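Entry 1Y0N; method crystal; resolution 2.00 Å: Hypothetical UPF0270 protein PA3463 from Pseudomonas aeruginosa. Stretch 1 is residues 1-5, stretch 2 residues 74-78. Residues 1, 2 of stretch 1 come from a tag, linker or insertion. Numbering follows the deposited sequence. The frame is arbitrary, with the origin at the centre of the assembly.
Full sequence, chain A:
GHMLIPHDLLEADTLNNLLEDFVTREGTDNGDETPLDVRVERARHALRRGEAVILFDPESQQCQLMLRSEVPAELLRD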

# COMPACT_ATOMS: atom_id res chain seq x y z
N GLY A 1 4.51 -11.84 -7.24
CA GLY A 1 3.67 -11.33 -8.38
C GLY A 1 2.24 -11.87 -8.44
O GLY A 1 2.04 -13.07 -8.74
N HIS A 2 1.26 -11.01 -8.20
CA HIS A 2 1.46 -9.68 -7.64
C HIS A 2 1.89 -8.61 -8.63
O HIS A 2 3.00 -8.64 -9.14
CB HIS A 2 2.35 -9.71 -6.41
CG HIS A 2 1.65 -10.21 -5.18
ND1 HIS A 2 0.86 -9.41 -4.40
CD2 HIS A 2 1.63 -11.43 -4.61
CE1 HIS A 2 0.38 -10.11 -3.39
NE2 HIS A 2 0.84 -11.34 -3.50
N MET A 3 0.98 -7.69 -8.90
CA MET A 3 1.23 -6.50 -9.71
C MET A 3 1.02 -5.24 -8.88
O MET A 3 0.30 -5.25 -7.89
CB MET A 3 0.31 -6.48 -10.93
CG MET A 3 -1.02 -5.73 -10.72
SD MET A 3 -2.49 -6.38 -11.56
CE MET A 3 -2.83 -5.07 -12.69
N LEU A 4 1.64 -4.14 -9.30
CA LEU A 4 1.39 -2.84 -8.71
C LEU A 4 0.11 -2.21 -9.24
O LEU A 4 -0.16 -2.24 -10.42
CB LEU A 4 2.55 -1.91 -8.99
CG LEU A 4 3.90 -2.22 -8.35
CD1 LEU A 4 4.88 -1.18 -8.76
CD2 LEU A 4 3.80 -2.27 -6.86
N ILE A 5 -0.66 -1.61 -8.34
CA ILE A 5 -1.82 -0.81 -8.69
C ILE A 5 -1.79 0.59 -8.03
O ILE A 5 -1.59 0.69 -6.79
CB ILE A 5 -3.17 -1.53 -8.41
CG1 ILE A 5 -3.33 -1.94 -6.96
CG2 ILE A 5 -3.31 -2.78 -9.26
CD1 ILE A 5 -4.61 -2.77 -6.75
N GLU A 74 12.01 -7.33 -9.12
CA GLU A 74 11.17 -8.00 -10.10
C GLU A 74 9.70 -7.52 -10.06
O GLU A 74 9.07 -7.41 -11.07
CB GLU A 74 11.24 -9.52 -9.86
CG GLU A 74 10.69 -10.38 -11.03
CD GLU A 74 11.39 -10.07 -12.36
OE1 GLU A 74 12.64 -9.99 -12.39
OE2 GLU A 74 10.69 -9.88 -13.37
N LEU A 75 9.22 -7.19 -8.88
CA LEU A 75 7.84 -6.69 -8.66
C LEU A 75 7.67 -5.15 -8.74
O LEU A 75 6.54 -4.63 -8.62
CB LEU A 75 7.33 -7.23 -7.32
CG LEU A 75 7.43 -8.76 -7.19
CD1 LEU A 75 7.22 -9.33 -5.80
CD2 LEU A 75 6.50 -9.43 -8.21
N LEU A 76 8.77 -4.41 -8.93
CA LEU A 76 8.73 -2.96 -9.15
C LEU A 76 8.95 -2.58 -10.63
O LEU A 76 8.72 -1.42 -11.02
CB LEU A 76 9.75 -2.24 -8.26
CG LEU A 76 9.66 -2.39 -6.75
CD1 LEU A 76 10.94 -1.85 -6.16
CD2 LEU A 76 8.46 -1.60 -6.22
N ARG A 77 9.38 -3.58 -11.41
CA ARG A 77 9.39 -3.59 -12.90
C ARG A 77 8.02 -3.94 -13.43
O ARG A 77 7.63 -5.11 -13.39
CB ARG A 77 10.37 -4.67 -13.39
CG ARG A 77 11.82 -4.25 -13.37
CD ARG A 77 12.24 -3.43 -14.62
NE ARG A 77 12.19 -1.98 -14.41
CZ ARG A 77 12.94 -1.08 -15.07
NH1 ARG A 77 13.82 -1.49 -15.98
NH2 ARG A 77 12.82 0.21 -14.80
N ASP A 78 7.30 -2.93 -13.95
CA ASP A 78 5.83 -2.96 -13.97
C ASP A 78 5.27 -1.51 -14.05
O ASP A 78 4.96 -0.87 -13.03
CB ASP A 78 5.32 -3.63 -12.67
CG ASP A 78 3.86 -4.13 -12.77
OD1 ASP A 78 3.60 -5.16 -13.45
OD2 ASP A 78 2.99 -3.50 -12.14

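The two ends of the chain meet in a small contact, burying 294 Å² summed over both sides. It rests on one hydrogen bond, one apolar side-chain contact and a few van der Waals approaches of leucine carbons to polar atoms, with Leu-4 at its centre: this residue has the largest covered area, 79 Å², and takes part in all three kinds of interaction.

The polar element is the hydrogen bond from Leu-4 N to Asp-78 OD2, 3.2 Å long with an N-H...O angle of 148°. Asp-78 is the last residue of the chain, and its CA-to-CB bond points toward the first stretch. With chi1 at -161° (t), the carboxylate extends from the backbone and reaches the Leu-4 amide; chi2 of 73° sets the plane in which OD2, rather than OD1, lies nearer that nitrogen. A short acidic side chain suits this place, since it supplies an acceptor to a backbone amide that would otherwise lack a partner across the contact. Asp-78 OD2 also lies 3.6 Å from Leu-4 CB and 4.2 Å from Met-3 C, so it packs beside the strand as well as accepting the bond.

Leu-4 directs its CA-to-CB bond toward the second stretch. Its chi1 of -67° (m) and chi2 of 180° (t) form one of the favoured leucine rotamers, and in this conformation Leu-4 CG comes to 3.6 Å from Leu-75 O, while Leu-4 CD1 extends to 4.4 Å from Leu-76 CD2. Leu-76 makes this apolar approach although its CA-to-CB bond points away: with chi1 of -59° (m) and chi2 of 167° (t), the end of the side chain comes nearer again. Branched at CG, leucine offers methyl groups to such a contact without requiring polar partners.

Leu-75, with 72 Å² covered, adopts the same mt rotamer (-54°, 168°). Its CA-to-CB bond points sideways, but the end of the side chain comes nearer, bringing Leu-75 CD2 to 3.3 Å from Gly-1 N and 3.7 Å from His-2 O. Both neighbours are tag residues. At Gly-1 the approach is tight: an ideally placed CB would lie 3.4 Å from Leu-75 CD2. A cis peptide bond joins Gly-1 to His-2, whose imidazole (chi1 -76°, m) leads away, leaving its carbonyl oxygen as its closest atom to Leu-75.

Met-3 also points away overall, with chi1 of 91° lying between wells, and its exposed thioether chain contributes little beyond CB. Ile-5, Glu-74 and Arg-77 make no contact between the stretches.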